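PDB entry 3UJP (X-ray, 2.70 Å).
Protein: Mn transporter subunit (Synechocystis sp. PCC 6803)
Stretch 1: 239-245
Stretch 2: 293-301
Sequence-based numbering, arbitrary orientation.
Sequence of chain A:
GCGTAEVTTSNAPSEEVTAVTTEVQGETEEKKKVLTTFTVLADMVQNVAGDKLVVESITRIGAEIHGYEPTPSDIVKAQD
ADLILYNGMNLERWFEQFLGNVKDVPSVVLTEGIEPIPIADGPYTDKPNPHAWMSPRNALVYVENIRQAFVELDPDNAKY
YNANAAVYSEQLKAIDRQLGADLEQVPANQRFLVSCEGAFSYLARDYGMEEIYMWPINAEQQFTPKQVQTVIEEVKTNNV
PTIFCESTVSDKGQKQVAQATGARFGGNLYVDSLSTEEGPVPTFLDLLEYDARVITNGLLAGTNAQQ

Stretch 1 (239-245) NVPTIFC
Stretch 2 (293-301) RVITNGLLA

Where a strand packs against a helix and the segment that follows it, alternation along the strand decides which side chains meet the partner. The Mn transporter subunit gives a compact example, with 336 Å² buried between the two stretches, both sides summed. From Thr242 to Phe244 the backbone is extended (phi/psi near -125/145), so Thr242 and Phe244 point toward the second stretch while Ile243 points away. Buried Phe244 (chi1 m, chi2 109°) supplies apolar surface: CE1 lies 4.1 Å from Ile295 CG1 (Ile295 rotamer mt, phi/psi -77/-56), and CZ approaches Val294 O (Val294 -71/-15) at 3.4 Å. Gly298 CA (-74/-47) meets the ring edge, 4.3 Å from Phe244 CZ; an ideal CB would clash, 2.8 Å from that CZ, so glycine suits this buried place.

Back along the chain, Thr242 CA lies 5.3 Å from Gly298 CA and Pro241 CA 5.2 Å from Leu299 CA, so the pairing runs in opposite order. Pro241 (C-gamma endo, -70/-41) sets CG 3.3 Å from Leu299 CA. Buried, apolar Leu299 (-91/19; chi1 -27°, chi2 140°) brings CD2 to 4.0 Å from Val240 CG1 (chi1 t).

At the polar edge, buried Thr242 (chi1 m) donates from OG1 to Gly298 O at a very short 2.4 Å, its hydroxyl satisfying that carbonyl. Gly298 N donates to Ile295 O at 2.8 Å.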

# COMPACT_ATOMS: atom_id res chain seq x y z
N ASN A 239 -0.71 -22.25 43.86
CA ASN A 239 -2.05 -22.59 43.49
C ASN A 239 -2.47 -21.61 42.43
O ASN A 239 -3.31 -20.77 42.70
CB ASN A 239 -2.97 -22.50 44.69
CG ASN A 239 -2.72 -23.59 45.69
OD1 ASN A 239 -3.32 -24.64 45.62
ND2 ASN A 239 -1.85 -23.34 46.62
N VAL A 240 -1.81 -21.61 41.29
CA VAL A 240 -2.18 -20.73 40.18
C VAL A 240 -3.08 -21.47 39.20
O VAL A 240 -2.71 -22.52 38.69
CB VAL A 240 -0.98 -20.15 39.44
CG1 VAL A 240 -1.45 -19.34 38.27
CG2 VAL A 240 -0.16 -19.28 40.37
N PRO A 241 -4.28 -20.93 38.96
CA PRO A 241 -5.27 -21.67 38.15
C PRO A 241 -4.94 -21.79 36.64
O PRO A 241 -5.14 -22.88 36.08
CB PRO A 241 -6.58 -20.91 38.42
CG PRO A 241 -6.17 -19.55 38.85
CD PRO A 241 -4.84 -19.70 39.54
N THR A 242 -4.44 -20.73 36.00
CA THR A 242 -4.11 -20.78 34.56
C THR A 242 -2.68 -20.33 34.19
O THR A 242 -2.17 -19.31 34.68
CB THR A 242 -5.12 -19.99 33.72
OG1 THR A 242 -6.46 -20.40 34.04
CG2 THR A 242 -4.86 -20.24 32.26
N ILE A 243 -2.05 -21.11 33.31
CA ILE A 243 -0.68 -20.83 32.87
C ILE A 243 -0.57 -20.67 31.35
O ILE A 243 -1.21 -21.41 30.59
CB ILE A 243 0.26 -21.94 33.34
CG1 ILE A 243 -0.03 -23.23 32.58
CG2 ILE A 243 0.12 -22.17 34.84
CD1 ILE A 243 0.81 -24.42 33.08
N PHE A 244 0.25 -19.71 30.92
CA PHE A 244 0.28 -19.30 29.51
C PHE A 244 1.63 -19.39 28.86
O PHE A 244 2.65 -19.29 29.51
CB PHE A 244 -0.16 -17.85 29.38
CG PHE A 244 -1.46 -17.59 30.01
CD1 PHE A 244 -1.54 -16.85 31.17
CD2 PHE A 244 -2.61 -18.13 29.48
CE1 PHE A 244 -2.74 -16.62 31.77
CE2 PHE A 244 -3.82 -17.91 30.07
CZ PHE A 244 -3.89 -17.15 31.22
N CYS A 245 1.59 -19.54 27.53
CA CYS A 245 2.78 -19.47 26.68
C CYS A 245 2.65 -18.26 25.78
O CYS A 245 1.74 -17.44 25.95
CB CYS A 245 2.89 -20.73 25.82
SG CYS A 245 4.57 -21.32 25.62
N ARG A 293 -7.17 -9.32 28.94
CA ARG A 293 -8.44 -10.00 29.09
C ARG A 293 -8.20 -11.49 29.38
O ARG A 293 -8.64 -11.97 30.41
CB ARG A 293 -9.36 -9.76 27.90
CG ARG A 293 -10.46 -8.72 28.18
CD ARG A 293 -10.93 -7.99 26.91
NE ARG A 293 -11.05 -8.91 25.78
CZ ARG A 293 -10.79 -8.59 24.51
NH1 ARG A 293 -10.92 -9.51 23.56
NH2 ARG A 293 -10.41 -7.36 24.18
N VAL A 294 -7.46 -12.20 28.54
CA VAL A 294 -7.36 -13.66 28.72
C VAL A 294 -6.53 -14.07 29.94
O VAL A 294 -6.59 -15.22 30.38
CB VAL A 294 -6.88 -14.42 27.45
CG1 VAL A 294 -7.56 -13.85 26.22
CG2 VAL A 294 -5.38 -14.35 27.30
N ILE A 295 -5.78 -13.11 30.48
CA ILE A 295 -5.06 -13.30 31.73
C ILE A 295 -6.04 -13.19 32.89
O ILE A 295 -6.17 -14.11 33.71
CB ILE A 295 -3.96 -12.25 31.92
CG1 ILE A 295 -2.72 -12.61 31.10
CG2 ILE A 295 -3.57 -12.17 33.37
CD1 ILE A 295 -1.59 -11.61 31.24
N THR A 296 -6.74 -12.06 32.94
CA THR A 296 -7.71 -11.79 34.00
C THR A 296 -8.65 -12.95 34.25
O THR A 296 -8.66 -13.50 35.34
CB THR A 296 -8.47 -10.50 33.74
OG1 THR A 296 -7.66 -9.39 34.14
CG2 THR A 296 -9.76 -10.48 34.53
N ASN A 297 -9.44 -13.32 33.24
CA ASN A 297 -10.38 -14.42 33.37
C ASN A 297 -9.68 -15.77 33.51
O ASN A 297 -10.32 -16.78 33.80
CB ASN A 297 -11.34 -14.45 32.18
CG ASN A 297 -10.85 -15.33 31.05
OD1 ASN A 297 -10.38 -14.83 30.02
ND2 ASN A 297 -10.94 -16.64 31.23
N GLY A 298 -8.37 -15.77 33.29
CA GLY A 298 -7.59 -16.99 33.39
C GLY A 298 -7.38 -17.43 34.82
O GLY A 298 -7.55 -18.61 35.15
N LEU A 299 -7.01 -16.48 35.68
CA LEU A 299 -6.77 -16.78 37.09
C LEU A 299 -8.04 -16.58 37.91
O LEU A 299 -7.99 -16.44 39.13
CB LEU A 299 -5.65 -15.89 37.64
CG LEU A 299 -4.62 -15.40 36.63
CD1 LEU A 299 -4.24 -13.96 36.90
CD2 LEU A 299 -3.38 -16.30 36.64
N LEU A 300 -9.19 -16.58 37.23
CA LEU A 300 -10.47 -16.40 37.89
C LEU A 300 -11.21 -17.73 38.02
O LEU A 300 -11.78 -18.23 37.05
CB LEU A 300 -11.33 -15.39 37.13
CG LEU A 300 -11.48 -14.01 37.76
CD1 LEU A 300 -10.14 -13.53 38.32
CD2 LEU A 300 -12.03 -13.01 36.76
N ALA A 301 -11.21 -18.29 39.22
CA ALA A 301 -11.89 -19.57 39.49
C ALA A 301 -11.22 -20.80 38.88
O ALA A 301 -10.14 -20.72 38.30
CB ALA A 301 -13.39 -19.51 39.10